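PDB 5G5G: putative xanthine dehydrogenase YAGS fad-binding subunit from Escherichia coli, which probably oxidises aldehydes in the periplasm, with this chain holding the molybdenum centre and its pterin cytosine dinucleotide cofactor. Local coordinates for residues C[180-185]-C[283-288]; C[314-319]-C[334-339]; C[325-330]-C[359-364]; C[433-438]-C[588-593]; C[638-643]-C[657-662]. All blocks are in the same frame, centred on the assembly; numbering follows the deposited sequence.

Contact 1: C[180-185]-C[283-288]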
# COMPACT_ATOMS: atom_id res chain seq x y z
N TYR C 180 -3.07 -24.73 6.76
CA TYR C 180 -2.89 -23.52 5.95
C TYR C 180 -2.20 -22.44 6.80
O TYR C 180 -2.33 -22.39 8.02
CB TYR C 180 -4.22 -22.96 5.42
CG TYR C 180 -5.07 -23.99 4.73
CD1 TYR C 180 -5.88 -24.86 5.47
CD2 TYR C 180 -5.07 -24.12 3.36
CE1 TYR C 180 -6.64 -25.82 4.82
CE2 TYR C 180 -5.82 -25.08 2.71
CZ TYR C 180 -6.62 -25.91 3.45
OH TYR C 180 -7.32 -26.93 2.84
N THR C 181 -1.42 -21.61 6.13
CA THR C 181 -0.82 -20.45 6.79
C THR C 181 -1.06 -19.18 6.01
O THR C 181 -1.09 -19.18 4.77
CB THR C 181 0.70 -20.59 7.08
OG1 THR C 181 1.43 -20.69 5.84
CG2 THR C 181 0.97 -21.82 7.87
N THR C 182 -1.17 -18.10 6.78
CA THR C 182 -1.17 -16.71 6.28
C THR C 182 -0.10 -15.93 7.04
O THR C 182 0.10 -16.16 8.22
CB THR C 182 -2.48 -16.02 6.44
OG1 THR C 182 -2.81 -15.87 7.84
CG2 THR C 182 -3.58 -16.83 5.79
N PRO C 183 0.58 -15.03 6.34
CA PRO C 183 1.66 -14.30 6.95
C PRO C 183 1.17 -13.06 7.69
O PRO C 183 -0.00 -12.63 7.55
CB PRO C 183 2.50 -13.86 5.69
CG PRO C 183 1.47 -13.60 4.67
CD PRO C 183 0.39 -14.64 4.93
N ASP C 184 2.09 -12.44 8.44
CA ASP C 184 1.84 -11.13 8.95
C ASP C 184 1.64 -10.17 7.77
O ASP C 184 2.33 -10.26 6.72
CB ASP C 184 3.01 -10.68 9.84
CG ASP C 184 3.23 -11.62 11.00
OD1 ASP C 184 2.44 -11.52 11.95
OD2 ASP C 184 4.21 -12.42 10.93
N GLN C 185 0.65 -9.30 7.88
CA GLN C 185 0.37 -8.31 6.83
C GLN C 185 0.34 -6.90 7.40
O GLN C 185 0.05 -6.69 8.60
CB GLN C 185 -0.96 -8.62 6.06
CG GLN C 185 -0.96 -10.01 5.44
CD GLN C 185 -2.33 -10.47 4.95
OE1 GLN C 185 -3.36 -9.98 5.38
NE2 GLN C 185 -2.33 -11.51 4.08
N PRO C 283 -1.90 -10.32 12.45
CA PRO C 283 -1.12 -11.49 12.84
C PRO C 283 -1.15 -12.56 11.78
O PRO C 283 -2.21 -12.83 11.20
CB PRO C 283 -1.84 -11.98 14.10
CG PRO C 283 -2.62 -10.76 14.60
CD PRO C 283 -3.02 -10.07 13.37
N ALA C 284 0.00 -13.18 11.56
CA ALA C 284 0.11 -14.42 10.85
C ALA C 284 -0.79 -15.44 11.52
O ALA C 284 -1.08 -15.33 12.75
CB ALA C 284 1.54 -14.95 10.85
N THR C 285 -1.26 -16.40 10.74
CA THR C 285 -2.02 -17.52 11.27
C THR C 285 -1.45 -18.87 10.81
O THR C 285 -0.81 -18.99 9.78
CB THR C 285 -3.55 -17.48 10.94
OG1 THR C 285 -3.75 -17.74 9.53
CG2 THR C 285 -4.16 -16.11 11.31
N LEU C 286 -1.78 -19.90 11.57
CA LEU C 286 -1.48 -21.30 11.23
C LEU C 286 -2.80 -22.03 11.55
O LEU C 286 -3.23 -22.03 12.71
CB LEU C 286 -0.29 -21.79 12.03
CG LEU C 286 0.28 -23.18 11.75
CD1 LEU C 286 1.67 -23.29 12.37
CD2 LEU C 286 -0.62 -24.29 12.27
N GLN C 287 -3.46 -22.56 10.55
CA GLN C 287 -4.83 -23.04 10.70
C GLN C 287 -4.95 -24.51 10.31
O GLN C 287 -4.40 -24.93 9.28
CB GLN C 287 -5.77 -22.24 9.84
CG GLN C 287 -5.74 -20.73 10.13
CD GLN C 287 -6.70 -19.98 9.27
OE1 GLN C 287 -7.90 -20.26 9.22
NE2 GLN C 287 -6.20 -18.97 8.63
N HIS C 288 -5.71 -25.26 11.10
CA HIS C 288 -5.91 -26.69 10.85
C HIS C 288 -7.41 -26.93 10.63
O HIS C 288 -8.21 -26.67 11.54
CB HIS C 288 -5.36 -27.48 12.03
CG HIS C 288 -5.35 -28.95 11.81
ND1 HIS C 288 -5.35 -29.85 12.86
CD2 HIS C 288 -5.37 -29.69 10.68
CE1 HIS C 288 -5.35 -31.08 12.37
NE2 HIS C 288 -5.35 -31.01 11.05
O HOH W 1 -2.41 -13.36 8.50
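The hydroxyl oxygen of Thr182 is held twice over: OG1 accepts a hydrogen bond from Thr285 OG1 at 2.7 Å and gives its own proton to a water 2.6 Å from that same Thr182 OG1. The water spends its two protons on the carbonyls of Pro183 and Pro283, tying the adjoining loops together. Both threonines place OG1 between the backbone N and the carbonyl carbon (chi1 64° and 70°), which brings the two hydroxyls together. Gln287 lengthens the relay, its NE2 donating to Thr285 OG1 at 2.9 Å and also to Pro356 O, while its OE1 accepts from His304. With a valine at Thr285, Thr182 OG1 would probably lose its donor and Gln287 NE2 one of its two acceptors, cutting the relay. These residues lie on antiparallel strands 174-182 and 285-293 of a mixed sheet in the first molybdopterin-binding region. Tyr180 and Gln287 form one hydrogen-bonded pair, with Gln287 N 2.8 Å from Tyr180 O; Thr182 and Thr285 form the next. The face that carries these four side chains is packed by helix 354-372, and the Tyr180 hydroxyl reaches Glu367. On the other face Thr181 CG2 meets Leu286 CG at 4.2 Å, an apolar touch. Past the strand end, Asp184 supplies a substitute acceptor: its OD1 takes the backbone N-H of Ala284 at 3.0 Å, the donor standing 67° out of the carboxylate plane. The neighbouring Pro283 side chain is about 10 Å from the bound molybdenum ion.

Contact 2: C[314-319]-C[334-339]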
# COMPACT_ATOMS: atom_id res chain seq x y z
N GLY C 314 -2.30 -9.20 24.17
CA GLY C 314 -2.83 -8.83 22.88
C GLY C 314 -3.91 -9.75 22.34
O GLY C 314 -4.19 -10.81 22.90
N THR C 315 -4.52 -9.29 21.27
CA THR C 315 -5.67 -10.00 20.68
C THR C 315 -5.23 -11.20 19.79
O THR C 315 -4.23 -11.11 19.09
CB THR C 315 -6.53 -9.05 19.82
OG1 THR C 315 -7.63 -9.78 19.28
CG2 THR C 315 -5.81 -8.49 18.63
N PRO C 316 -6.02 -12.30 19.80
CA PRO C 316 -5.84 -13.28 18.74
C PRO C 316 -6.38 -12.79 17.41
O PRO C 316 -7.13 -11.83 17.34
CB PRO C 316 -6.69 -14.48 19.19
CG PRO C 316 -7.65 -13.94 20.20
CD PRO C 316 -7.08 -12.67 20.76
N GLU C 317 -5.96 -13.44 16.34
CA GLU C 317 -6.61 -13.23 15.03
C GLU C 317 -7.79 -14.25 14.95
O GLU C 317 -7.61 -15.47 14.99
CB GLU C 317 -5.59 -13.38 13.90
CG GLU C 317 -6.14 -13.09 12.49
CD GLU C 317 -6.55 -11.64 12.19
OE1 GLU C 317 -6.36 -10.76 13.05
OE2 GLU C 317 -6.97 -11.34 11.05
N THR C 318 -9.00 -13.71 14.92
CA THR C 318 -10.23 -14.52 15.17
C THR C 318 -10.63 -15.30 13.91
O THR C 318 -11.75 -15.17 13.38
CB THR C 318 -11.37 -13.64 15.71
OG1 THR C 318 -11.48 -12.45 14.92
CG2 THR C 318 -11.04 -13.23 17.13
N ALA C 319 -9.75 -16.20 13.50
CA ALA C 319 -9.88 -16.86 12.21
C ALA C 319 -10.85 -18.06 12.11
O ALA C 319 -11.00 -18.59 11.04
CB ALA C 319 -8.50 -17.26 11.71
N THR C 334 -14.64 -25.54 17.02
CA THR C 334 -13.80 -24.41 16.66
C THR C 334 -13.02 -23.99 17.86
O THR C 334 -13.47 -24.12 18.99
CB THR C 334 -14.59 -23.20 16.10
OG1 THR C 334 -15.75 -22.97 16.90
CG2 THR C 334 -15.09 -23.42 14.74
N GLY C 335 -11.80 -23.51 17.63
CA GLY C 335 -10.96 -23.10 18.71
C GLY C 335 -9.83 -22.20 18.29
O GLY C 335 -9.26 -22.38 17.21
N LEU C 336 -9.51 -21.24 19.16
CA LEU C 336 -8.35 -20.38 18.98
C LEU C 336 -7.23 -20.78 19.91
O LEU C 336 -7.47 -21.21 21.05
CB LEU C 336 -8.69 -18.88 19.20
CG LEU C 336 -9.70 -18.26 18.25
CD1 LEU C 336 -9.99 -16.82 18.68
CD2 LEU C 336 -9.19 -18.34 16.81
N ARG C 337 -6.00 -20.58 19.44
CA ARG C 337 -4.80 -20.82 20.24
C ARG C 337 -3.91 -19.59 20.10
O ARG C 337 -3.58 -19.20 18.97
CB ARG C 337 -4.12 -22.07 19.75
CG ARG C 337 -5.04 -23.35 19.73
CD ARG C 337 -5.24 -23.85 21.08
NE ARG C 337 -6.10 -25.07 21.04
CZ ARG C 337 -7.43 -25.09 21.09
NH1 ARG C 337 -8.12 -23.97 21.25
NH2 ARG C 337 -8.07 -26.28 21.11
N LEU C 338 -3.53 -19.01 21.23
CA LEU C 338 -2.80 -17.74 21.22
C LEU C 338 -1.40 -17.93 21.80
O LEU C 338 -1.26 -18.17 23.01
CB LEU C 338 -3.62 -16.70 22.02
CG LEU C 338 -2.98 -15.31 22.04
CD1 LEU C 338 -2.75 -14.71 20.68
CD2 LEU C 338 -3.88 -14.45 22.91
N ALA C 339 -0.38 -17.82 20.96
CA ALA C 339 1.01 -17.85 21.42
C ALA C 339 1.43 -16.46 21.85
O ALA C 339 0.83 -15.45 21.44
CB ALA C 339 1.93 -18.32 20.31
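Leu336 leaves strand 331-340 with its CB directed at the loop 314-319, and its contacts are made by the two methyls beyond. CG stands anti to the carbonyl carbon (chi1 -63°), and from there the branches part. CD1 touches both Pro316 CG and Thr318 CG2, each 4.0 Å from it, the proline ring crossing the leucine at about a right angle. CD2 lies against backbone instead, 3.7 Å from Glu317 O and close to Ala319 N; those two atoms are themselves hydrogen-bonded and close the inverse gamma turn centred on Thr318. Shortening Leu336 to an alanine would probably open a gap beside Pro316 and deprive this turn of its apolar backing. Two residues on, Leu338 extends the patch, its CD1 3.9 Å from Pro316 CA and its CD2 3.7 Å from Gly314 O. Proline suits the site between them, being rigid and wholly apolar at its ring. The loop joins strands 299-310 and 331-340, neighbours in one sheet, and Glu317 turns away from Leu336 to meet Arg282 and the backbone N of Gly353. No hydrogen bond crosses between the loop and strand 331-340, so van der Waals packing, mostly apolar, seats one on the other, while polar bonds to Ser308 and Asn310 of strand 299-310 help to fix the loop.

Contact 3: C[325-330]-C[359-364]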
# COMPACT_ATOMS: atom_id res chain seq x y z
N LEU C 325 -20.60 -20.38 11.33
CA LEU C 325 -21.87 -19.86 10.75
C LEU C 325 -22.03 -20.09 9.25
O LEU C 325 -23.16 -20.06 8.73
CB LEU C 325 -21.96 -18.33 10.98
CG LEU C 325 -22.21 -17.95 12.42
CD1 LEU C 325 -22.00 -16.45 12.65
CD2 LEU C 325 -23.59 -18.36 12.89
N LEU C 326 -20.94 -20.28 8.53
CA LEU C 326 -21.04 -20.24 7.08
C LEU C 326 -21.69 -21.50 6.50
O LEU C 326 -22.56 -21.35 5.66
CB LEU C 326 -19.69 -19.96 6.43
CG LEU C 326 -19.66 -19.65 4.90
CD1 LEU C 326 -20.68 -18.60 4.49
CD2 LEU C 326 -18.27 -19.19 4.48
N TYR C 327 -21.31 -22.71 6.91
CA TYR C 327 -21.83 -23.90 6.28
C TYR C 327 -22.57 -24.77 7.28
O TYR C 327 -22.29 -24.73 8.46
CB TYR C 327 -20.73 -24.71 5.59
CG TYR C 327 -20.02 -23.89 4.56
CD1 TYR C 327 -20.65 -23.53 3.42
CD2 TYR C 327 -18.70 -23.50 4.75
CE1 TYR C 327 -20.02 -22.76 2.43
CE2 TYR C 327 -18.03 -22.74 3.75
CZ TYR C 327 -18.70 -22.38 2.61
OH TYR C 327 -18.10 -21.61 1.63
N ALA C 328 -23.58 -25.50 6.79
CA ALA C 328 -24.27 -26.47 7.58
C ALA C 328 -23.31 -27.59 8.03
O ALA C 328 -22.23 -27.79 7.44
CB ALA C 328 -25.45 -27.07 6.83
N GLY C 329 -23.73 -28.26 9.10
CA GLY C 329 -23.01 -29.43 9.66
C GLY C 329 -23.40 -29.60 11.10
O GLY C 329 -23.23 -28.65 11.88
N ALA C 330 -23.84 -30.79 11.48
CA ALA C 330 -24.34 -31.00 12.84
C ALA C 330 -23.24 -31.18 13.89
O ALA C 330 -23.51 -31.08 15.12
CB ALA C 330 -25.29 -32.19 12.85
N MET C 359 -9.34 -17.34 3.90
CA MET C 359 -8.18 -17.72 3.06
C MET C 359 -7.87 -19.24 3.22
O MET C 359 -7.49 -19.88 2.24
CB MET C 359 -6.95 -16.91 3.40
CG MET C 359 -6.97 -15.51 2.81
SD MET C 359 -5.76 -14.36 3.47
CE MET C 359 -4.34 -14.81 2.51
N ALA C 360 -8.11 -19.77 4.40
CA ALA C 360 -8.00 -21.21 4.68
C ALA C 360 -9.30 -21.98 4.34
O ALA C 360 -9.23 -22.96 3.59
CB ALA C 360 -7.60 -21.44 6.11
N LEU C 361 -10.43 -21.61 4.95
CA LEU C 361 -11.63 -22.37 4.81
C LEU C 361 -12.05 -22.57 3.35
O LEU C 361 -12.50 -23.68 2.97
CB LEU C 361 -12.80 -21.74 5.62
CG LEU C 361 -14.17 -22.34 5.45
CD1 LEU C 361 -14.14 -23.79 5.97
CD2 LEU C 361 -15.17 -21.51 6.22
N GLU C 362 -11.94 -21.51 2.55
CA GLU C 362 -12.44 -21.54 1.17
C GLU C 362 -11.53 -22.32 0.20
O GLU C 362 -12.00 -22.81 -0.82
CB GLU C 362 -12.73 -20.11 0.68
CG GLU C 362 -13.85 -19.49 1.49
CD GLU C 362 -15.18 -20.24 1.34
OE1 GLU C 362 -15.65 -20.37 0.18
OE2 GLU C 362 -15.78 -20.69 2.38
N ILE C 363 -10.28 -22.54 0.59
CA ILE C 363 -9.46 -23.58 -0.12
C ILE C 363 -9.92 -24.97 0.33
O ILE C 363 -10.09 -25.84 -0.51
CB ILE C 363 -7.93 -23.44 0.10
CG1 ILE C 363 -7.43 -22.09 -0.39
CG2 ILE C 363 -7.19 -24.58 -0.57
CD1 ILE C 363 -5.95 -21.79 -0.12
N ALA C 364 -10.07 -25.19 1.63
CA ALA C 364 -10.50 -26.48 2.18
C ALA C 364 -11.80 -26.94 1.57
O ALA C 364 -11.95 -28.10 1.18
CB ALA C 364 -10.57 -26.47 3.72
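The loop 325-330 faces helix 354-372 at a distance, the nearest CA atoms, those of Leu326 and Leu361, being 9.9 Å apart, so that long side chains must bridge the two backbones. This is loop-on-helix packing within the first molybdopterin-binding region, with a tyrosine–carboxylate hydrogen bond at its polar end. Tyr327 OH donates to Glu362 OE2 at 2.6 Å, using the syn lone pair of that oxygen. Ring and carboxylate are nearly coplanar, 23° apart, and the oxygen sits at the ring edge. Glu362 reaches this place because its chain bends at chi2 (-63°), bringing the carboxylate to the loop. The other oxygen, OE1, is occupied too, by Arg380 in a salt bridge and by the backbone N of Ala437; so many donors would be expected to favour the ionised carboxylate. Tyrosine suits the position because its long, flat ring spans the gap and still ends in a donor. Leucines border the bond: Leu326 CD2 lies 3.6 Å from Glu362 OE2. Leu326 also lays its CG over one ring face, offset toward the rim, and its CD2 touches Leu361 CD2 at 4.2 Å. Leu361 slides past the tyrosine in the opposite direction, its CD2 resting at the ring edge, 4.0 Å from Tyr327 CE2.

Contact 4: C[433-438]-C[588-593]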
# COMPACT_ATOMS: atom_id res chain seq x y z
N HIS C 433 -9.93 -20.85 -13.43
CA HIS C 433 -11.09 -20.24 -12.86
C HIS C 433 -11.30 -20.78 -11.46
O HIS C 433 -11.14 -21.98 -11.24
CB HIS C 433 -12.33 -20.53 -13.73
CG HIS C 433 -12.18 -20.07 -15.14
ND1 HIS C 433 -11.69 -20.89 -16.14
CD2 HIS C 433 -12.36 -18.85 -15.71
CE1 HIS C 433 -11.64 -20.22 -17.28
NE2 HIS C 433 -11.99 -18.96 -17.03
N GLY C 434 -11.57 -19.88 -10.52
CA GLY C 434 -11.79 -20.22 -9.11
C GLY C 434 -12.94 -19.46 -8.51
O GLY C 434 -13.29 -18.36 -8.96
N VAL C 435 -13.53 -20.05 -7.46
CA VAL C 435 -14.57 -19.41 -6.72
C VAL C 435 -14.34 -19.54 -5.24
O VAL C 435 -13.73 -20.53 -4.79
CB VAL C 435 -15.96 -20.01 -7.08
CG1 VAL C 435 -16.02 -21.51 -6.74
CG2 VAL C 435 -17.11 -19.26 -6.46
N ALA C 436 -14.87 -18.57 -4.50
CA ALA C 436 -14.95 -18.66 -3.03
C ALA C 436 -16.12 -17.84 -2.52
O ALA C 436 -16.56 -16.87 -3.18
CB ALA C 436 -13.65 -18.19 -2.37
N ALA C 437 -16.58 -18.18 -1.31
CA ALA C 437 -17.57 -17.41 -0.59
C ALA C 437 -16.89 -16.37 0.31
O ALA C 437 -15.79 -16.60 0.82
CB ALA C 437 -18.40 -18.31 0.28
N GLY C 438 -17.58 -15.25 0.48
CA GLY C 438 -17.31 -14.28 1.50
C GLY C 438 -18.43 -14.19 2.52
O GLY C 438 -19.58 -14.46 2.24
N GLY C 588 -20.05 -13.78 -3.25
CA GLY C 588 -19.49 -14.81 -4.08
C GLY C 588 -18.43 -14.15 -4.97
O GLY C 588 -18.71 -13.16 -5.65
N HIS C 589 -17.21 -14.66 -4.88
CA HIS C 589 -16.07 -14.18 -5.62
C HIS C 589 -15.63 -15.15 -6.67
O HIS C 589 -15.40 -16.33 -6.34
CB HIS C 589 -14.90 -13.97 -4.67
CG HIS C 589 -15.09 -12.82 -3.74
ND1 HIS C 589 -15.09 -11.51 -4.16
CD2 HIS C 589 -15.34 -12.80 -2.41
CE1 HIS C 589 -15.30 -10.73 -3.12
NE2 HIS C 589 -15.46 -11.48 -2.06
N PHE C 590 -15.51 -14.66 -7.91
CA PHE C 590 -15.18 -15.49 -9.08
C PHE C 590 -13.98 -14.87 -9.78
O PHE C 590 -13.99 -13.66 -10.02
CB PHE C 590 -16.36 -15.58 -10.08
CG PHE C 590 -17.52 -16.35 -9.57
CD1 PHE C 590 -18.45 -15.74 -8.73
CD2 PHE C 590 -17.69 -17.71 -9.90
CE1 PHE C 590 -19.52 -16.46 -8.23
CE2 PHE C 590 -18.79 -18.41 -9.46
CZ PHE C 590 -19.70 -17.79 -8.57
N VAL C 591 -12.91 -15.64 -9.99
CA VAL C 591 -11.66 -15.12 -10.53
C VAL C 591 -11.13 -15.98 -11.66
O VAL C 591 -11.21 -17.23 -11.59
CB VAL C 591 -10.56 -15.10 -9.43
CG1 VAL C 591 -9.22 -14.70 -10.02
CG2 VAL C 591 -10.98 -14.19 -8.29
N GLU C 592 -10.59 -15.33 -12.68
CA GLU C 592 -9.83 -15.99 -13.71
C GLU C 592 -8.39 -15.53 -13.59
O GLU C 592 -8.13 -14.29 -13.50
CB GLU C 592 -10.43 -15.70 -15.10
CG GLU C 592 -9.65 -16.30 -16.27
CD GLU C 592 -10.22 -15.88 -17.62
OE1 GLU C 592 -11.37 -16.15 -17.92
OE2 GLU C 592 -9.47 -15.31 -18.42
N VAL C 593 -7.44 -16.48 -13.54
CA VAL C 593 -6.03 -16.13 -13.46
C VAL C 593 -5.26 -16.71 -14.60
O VAL C 593 -5.70 -17.71 -15.23
CB VAL C 593 -5.33 -16.66 -12.20
CG1 VAL C 593 -5.97 -16.05 -11.01
CG2 VAL C 593 -5.38 -18.19 -12.14
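His433 and Glu592 lie side by side on two antiparallel strands, and the imidazole NE2 donates to Glu592 OE1 at 3.0 Å. The bond is bent, 141° at the hydrogen, and the ring stands almost perpendicular to the carboxylate. Glu592 has stronger partners as well: OE2 pairs with Arg605, and OE1 also takes Arg606, so histidine shares this partly exposed acid with two arginines. Between the strands four backbone bonds satisfy Gly434, Ala436, His589 and Val591, the straightest running from His589 N to Ala436 O at 2.9 Å. Backbone groups facing outward find other mates: His433 N bonds to Asn708, Val435 O to Asn704 and Ala437 N to Glu362, while Phe590 and Glu592 pair with the next strand, 602-612. In apolar contrast, Val435 sets CG2 over one face of Phe590, 3.7 Å from the ring centroid, a CH-pi contact; CG2 anti to the backbone N carries the methyl there. On the opposite face Ala436 and Val591 meet Ala701 of helix 698-710, where alanine allows close approach, and His589 meets Val698, while helices 376-382 and 401-412 cover the Val435 and Phe590 side: an antiparallel strand pair of a mixed sheet with helices on both faces, part of the second molybdopterin-binding region.

Contact 5: C[638-643]-C[657-662]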
# COMPACT_ATOMS: atom_id res chain seq x y z
N LEU C 638 -1.21 -12.95 -3.60
CA LEU C 638 -0.14 -13.09 -4.55
C LEU C 638 1.20 -12.49 -4.24
O LEU C 638 2.20 -12.86 -4.87
CB LEU C 638 -0.58 -12.58 -5.91
CG LEU C 638 -1.76 -13.33 -6.50
CD1 LEU C 638 -2.15 -12.82 -7.85
CD2 LEU C 638 -1.48 -14.83 -6.63
N MET C 639 1.25 -11.56 -3.30
CA MET C 639 2.49 -10.79 -3.10
C MET C 639 2.78 -10.27 -1.71
O MET C 639 3.96 -10.08 -1.39
CB MET C 639 2.53 -9.63 -4.13
CG MET C 639 1.37 -8.67 -4.00
SD MET C 639 1.33 -7.35 -5.25
CE MET C 639 0.63 -8.19 -6.66
N GLU C 640 1.78 -10.05 -0.86
CA GLU C 640 1.98 -9.40 0.44
C GLU C 640 2.48 -10.35 1.52
O GLU C 640 1.90 -11.43 1.77
CB GLU C 640 0.67 -8.80 0.91
CG GLU C 640 0.30 -7.56 0.19
CD GLU C 640 -0.96 -6.87 0.66
OE1 GLU C 640 -1.17 -6.70 1.91
OE2 GLU C 640 -1.75 -6.41 -0.21
N GLU C 641 3.61 -10.02 2.11
CA GLU C 641 4.09 -10.74 3.28
C GLU C 641 5.11 -9.87 4.02
O GLU C 641 6.07 -9.41 3.42
CB GLU C 641 4.74 -12.06 2.87
CG GLU C 641 5.60 -12.69 3.95
CD GLU C 641 5.99 -14.14 3.67
OE1 GLU C 641 5.83 -14.62 2.52
OE2 GLU C 641 6.48 -14.79 4.64
N LEU C 642 4.92 -9.71 5.33
CA LEU C 642 6.01 -9.17 6.17
C LEU C 642 6.93 -10.36 6.48
O LEU C 642 6.56 -11.24 7.25
CB LEU C 642 5.48 -8.57 7.46
CG LEU C 642 4.70 -7.25 7.33
CD1 LEU C 642 3.91 -6.92 8.61
CD2 LEU C 642 5.61 -6.10 6.98
N ALA C 643 8.14 -10.32 5.94
CA ALA C 643 9.15 -11.32 6.18
C ALA C 643 9.68 -11.20 7.60
O ALA C 643 10.35 -10.22 7.92
CB ALA C 643 10.26 -11.16 5.19
N ALA C 657 8.49 -0.38 -0.85
CA ALA C 657 9.08 -1.18 -1.96
C ALA C 657 9.23 -2.64 -1.53
O ALA C 657 8.82 -3.55 -2.28
CB ALA C 657 10.43 -0.63 -2.38
N GLY C 658 9.75 -2.89 -0.32
CA GLY C 658 9.93 -4.25 0.14
C GLY C 658 8.64 -5.06 0.38
O GLY C 658 8.60 -6.29 0.16
N TYR C 659 7.63 -4.39 0.95
CA TYR C 659 6.31 -5.01 1.18
C TYR C 659 5.47 -4.63 -0.00
O TYR C 659 5.13 -3.44 -0.16
CB TYR C 659 5.71 -4.51 2.47
CG TYR C 659 4.34 -5.16 2.78
CD1 TYR C 659 3.14 -4.63 2.26
CD2 TYR C 659 4.27 -6.30 3.57
CE1 TYR C 659 1.90 -5.20 2.57
CE2 TYR C 659 3.08 -6.87 3.89
CZ TYR C 659 1.88 -6.32 3.39
OH TYR C 659 0.67 -6.91 3.70
N GLU C 660 5.11 -5.62 -0.83
CA GLU C 660 4.60 -5.32 -2.14
C GLU C 660 3.10 -5.36 -2.15
O GLU C 660 2.50 -6.41 -1.86
CB GLU C 660 5.15 -6.26 -3.21
CG GLU C 660 6.64 -6.18 -3.37
CD GLU C 660 7.18 -7.14 -4.43
OE1 GLU C 660 6.38 -7.88 -5.07
OE2 GLU C 660 8.40 -7.17 -4.63
N VAL C 661 2.50 -4.22 -2.53
CA VAL C 661 1.07 -4.11 -2.76
C VAL C 661 0.80 -3.99 -4.23
O VAL C 661 1.69 -3.70 -5.01
CB VAL C 661 0.43 -2.94 -2.01
CG1 VAL C 661 0.73 -3.10 -0.53
CG2 VAL C 661 0.87 -1.57 -2.58
N PRO C 662 -0.44 -4.26 -4.67
CA PRO C 662 -0.69 -4.26 -6.10
C PRO C 662 -0.53 -2.88 -6.73
O PRO C 662 -0.81 -1.90 -6.08
CB PRO C 662 -2.15 -4.66 -6.18
CG PRO C 662 -2.32 -5.57 -5.00
CD PRO C 662 -1.57 -4.84 -3.94
O HOH W 2 5.42 -8.34 0.15
O HOH W 3 5.99 -10.31 -3.70
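Segments 638-643 and 657-662 run in roughly opposite directions, 153° apart, and come closest at Glu640 and Glu660, whose CA atoms are 5.5 Å apart. They are two irregular loops of the second molybdopterin-binding region, the first following helix 619-638, and no hydrogen bond joins their backbones directly. Water takes over that task: one molecule donates to Met639 O and accepts from Glu641 N and Glu660 N, so that it bridges the two backbones. A second links Met639 O to the carboxylate of Glu660. Between side chains, Tyr659 OH donates to Glu640 OE1 at 2.6 Å, meeting it on the anti side, and the hydroxyl is also bonded to the backbone N of Ser186. With chi1 at -178°, which points CG directly opposite the backbone N, the Tyr659 ring reaches the other loop, where Leu642 CD2 packs 3.7 Å from Tyr659 CD2. Glutamate suits position 640 because a neighbouring subunit brings a basic side chain to OE2, placing this contact at an interface. The Val661 side chain is about 9 Å from an Fe2S2 cluster. Met639 CG sits between the backbone N and the carbonyl carbon (chi1 60°), which carries SD to 3.6 Å from Pro662 N. Glu660 O, a buried carbonyl with no hydrogen-bond partner in the model, is instead approached by carbon: Glu640 CG lies 3.2 Å and Met639 CG 3.3 Å from Glu660 O.

Overall arrangement
Contacts 1, 3 and 4 are buried, as is contact 5, although that one also meets two neighbouring subunits; contact 2 is only partly buried. Contacts 1 and 4 pair antiparallel strands in different sheets through backbone bonds, whereas contact 2 seats a loop on the sheet of contact 1 mainly by apolar packing. Contact 3 lies between the two strand pairs: its helix packs on Tyr180 and Gln287 of contact 1, and its Glu362 accepts the backbone N of Ala437 in contact 4, joining the two molybdopterin-binding regions. Contact 5 meets contact 1 through the backbones of Asp184 and Leu642, again across those regions, but relies on waters where the strands use amides.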